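Hydrolase, isochorismatase family (Pseudomonas putida, PDB 4L07) probably hydrolyses the amide group of maleamate to give maleate and ammonia, as a maleamate amidase of the isochorismatase family. Local coordinates at residues 146-151 / 179-185. Numbering follows the deposited sequence.
Sequences TSGCVR and HEASLYD. With SO4 (sulfate ion), chain C.
Arg151 reaches across from helix 146-159 to Asp185 and Ser182 on helix 176-189. The axes of segments 146-151 and 179-185 approach to 8.8 Å, their N-to-C directions 41° apart. In the salt bridge, the guanidinium meets Asp185 end-on. NH2 (2.9 Å) and NH1 (3.1 Å) of Arg151 both bond to OD2 of Asp185. NH2 lies on the anti lone pair of OD2; NH1 is tilted 31° out of the carboxylate plane. The two planes stand 89° apart. NH2 of Arg151 also donates to OG of Ser182 at 3.2 Å. With both acceptors in the guanidinium plane, these bonds should together hold its turn. An alanine in place of Arg151 would probably leave the buried Asp185 carboxylate without this charge partner and Ser182 OG without this donor.

A separate hydrogen bond, either group able to donate, joins OG1 of Thr146 and ND1 of His179, 2.8 Å apart at the ring edge. Nonpolar packing is slight: CG2 of Thr146 lies 3.9 Å from CD2 of Leu183.

Cys149, probably the nucleophile as in relatives, binds O2 of a sulfate, likely from the crystallisation liquor, through its N at 2.8 Å. Asp185 probably offsets positive charge where Arg151 nears Arg151 of the second subunit.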
loop_
_atom_site.group_PDB
_atom_site.type_symbol
_atom_site.label_atom_id
_atom_site.label_comp_id
_atom_site.label_asym_id
_atom_site.label_seq_id
_atom_site.Cartn_x
_atom_site.Cartn_y
_atom_site.Cartn_z
ATOM N N THR A 146 11.620 18.300 8.611
ATOM C CA THR A 146 11.686 17.330 9.708
ATOM C C THR A 146 10.306 16.892 10.191
ATOM O O THR A 146 10.039 15.690 10.316
ATOM C CB THR A 146 12.477 17.898 10.890
ATOM O OG1 THR A 146 13.641 18.555 10.382
ATOM C CG2 THR A 146 12.893 16.787 11.839
ATOM N N SER A 147 9.438 17.869 10.442
ATOM C CA SER A 147 8.115 17.594 11.005
ATOM C C SER A 147 7.106 17.075 9.988
ATOM O O SER A 147 6.076 16.533 10.374
ATOM C CB SER A 147 7.550 18.818 11.731
ATOM O OG SER A 147 7.475 19.961 10.887
ATOM N N GLY A 148 7.400 17.239 8.699
ATOM C CA GLY A 148 6.467 16.859 7.639
ATOM C C GLY A 148 6.901 15.607 6.908
ATOM O O GLY A 148 6.760 14.489 7.421
ATOM N N CYS A 149 7.450 15.801 5.710
ATOM C CA CYS A 149 7.858 14.696 4.840
ATOM C C CYS A 149 8.907 13.760 5.455
ATOM O O CYS A 149 8.843 12.546 5.258
ATOM C CB CYS A 149 8.330 15.233 3.494
ATOM N N VAL A 150 9.860 14.311 6.210
ATOM C CA VAL A 150 10.909 13.489 6.829
ATOM C C VAL A 150 10.316 12.544 7.869
ATOM O O VAL A 150 10.502 11.322 7.773
ATOM C CB VAL A 150 12.039 14.336 7.455
ATOM C CG1 VAL A 150 13.023 13.453 8.227
ATOM C CG2 VAL A 150 12.779 15.098 6.369
ATOM N N ARG A 151 9.580 13.098 8.835
ATOM C CA ARG A 151 8.968 12.274 9.883
ATOM C C ARG A 151 8.043 11.219 9.284
ATOM O O ARG A 151 8.048 10.066 9.716
ATOM C CB ARG A 151 8.199 13.125 10.896
ATOM C CG ARG A 151 7.646 12.300 12.060
ATOM C CD ARG A 151 6.225 12.722 12.377
ATOM N NE ARG A 151 5.590 11.877 13.403
ATOM C CZ ARG A 151 5.646 12.137 14.702
ATOM N NH1 ARG A 151 5.044 11.342 15.579
ATOM N NH2 ARG A 151 6.305 13.206 15.126
ATOM N N HIS A 179 10.471 20.830 14.559
ATOM C CA HIS A 179 11.709 20.093 14.281
ATOM C C HIS A 179 12.101 19.255 15.476
ATOM O O HIS A 179 12.279 18.033 15.363
ATOM C CB HIS A 179 12.805 21.095 13.887
ATOM C CG HIS A 179 14.190 20.502 13.762
ATOM N ND1 HIS A 179 14.605 19.846 12.659
ATOM C CD2 HIS A 179 15.274 20.526 14.639
ATOM C CE1 HIS A 179 15.882 19.456 12.827
ATOM N NE2 HIS A 179 16.292 19.879 14.039
ATOM N N GLU A 180 12.197 19.897 16.640
ATOM C CA GLU A 180 12.565 19.217 17.887
ATOM C C GLU A 180 11.546 18.155 18.303
ATOM O O GLU A 180 11.923 17.065 18.741
ATOM C CB GLU A 180 12.757 20.233 19.020
ATOM C CG GLU A 180 13.914 21.204 18.818
ATOM C CD GLU A 180 15.277 20.534 18.841
ATOM O OE1 GLU A 180 16.177 20.995 18.104
ATOM O OE2 GLU A 180 15.455 19.546 19.591
ATOM N N ALA A 181 10.263 18.476 18.155
ATOM C CA ALA A 181 9.190 17.561 18.530
ATOM C C ALA A 181 9.252 16.272 17.716
ATOM O O ALA A 181 9.106 15.186 18.269
ATOM C CB ALA A 181 7.832 18.227 18.374
ATOM N N SER A 182 9.482 16.387 16.409
ATOM C CA SER A 182 9.555 15.187 15.573
ATOM C C SER A 182 10.802 14.352 15.844
ATOM O O SER A 182 10.728 13.127 15.854
ATOM C CB SER A 182 9.408 15.511 14.084
ATOM O OG SER A 182 8.032 15.435 13.720
ATOM N N LEU A 183 11.935 15.005 16.085
ATOM C CA LEU A 183 13.156 14.273 16.419
ATOM C C LEU A 183 12.995 13.512 17.724
ATOM O O LEU A 183 13.503 12.407 17.861
ATOM C CB LEU A 183 14.376 15.199 16.482
ATOM C CG LEU A 183 14.853 15.749 15.133
ATOM C CD1 LEU A 183 16.047 16.670 15.354
ATOM C CD2 LEU A 183 15.195 14.640 14.141
ATOM N N TYR A 184 12.261 14.100 18.666
ATOM C CA TYR A 184 11.969 13.416 19.926
ATOM C C TYR A 184 11.133 12.161 19.678
ATOM O O TYR A 184 11.499 11.065 20.125
ATOM C CB TYR A 184 11.266 14.344 20.922
ATOM C CG TYR A 184 10.858 13.626 22.196
ATOM C CD1 TYR A 184 11.799 13.334 23.183
ATOM C CD2 TYR A 184 9.536 13.219 22.402
ATOM C CE1 TYR A 184 11.439 12.668 24.346
ATOM C CE2 TYR A 184 9.165 12.552 23.564
ATOM C CZ TYR A 184 10.121 12.285 24.532
ATOM O OH TYR A 184 9.776 11.627 25.687
ATOM N N ASP A 185 10.021 12.319 18.962
ATOM C CA ASP A 185 9.148 11.183 18.658
ATOM C C ASP A 185 9.882 10.075 17.909
ATOM O O ASP A 185 9.669 8.891 18.181
ATOM C CB ASP A 185 7.926 11.621 17.848
ATOM C CG ASP A 185 6.923 12.434 18.658
ATOM O OD1 ASP A 185 7.024 12.534 19.912
ATOM O OD2 ASP A 185 6.009 12.977 18.014
HETATM S S SO4 C . 6.595 19.357 4.374
HETATM O O1 SO4 C . 7.069 20.750 4.164
HETATM O O2 SO4 C . 7.675 18.516 4.905
HETATM O O3 SO4 C . 5.481 19.364 5.347
HETATM O O4 SO4 C . 6.099 18.776 3.094
#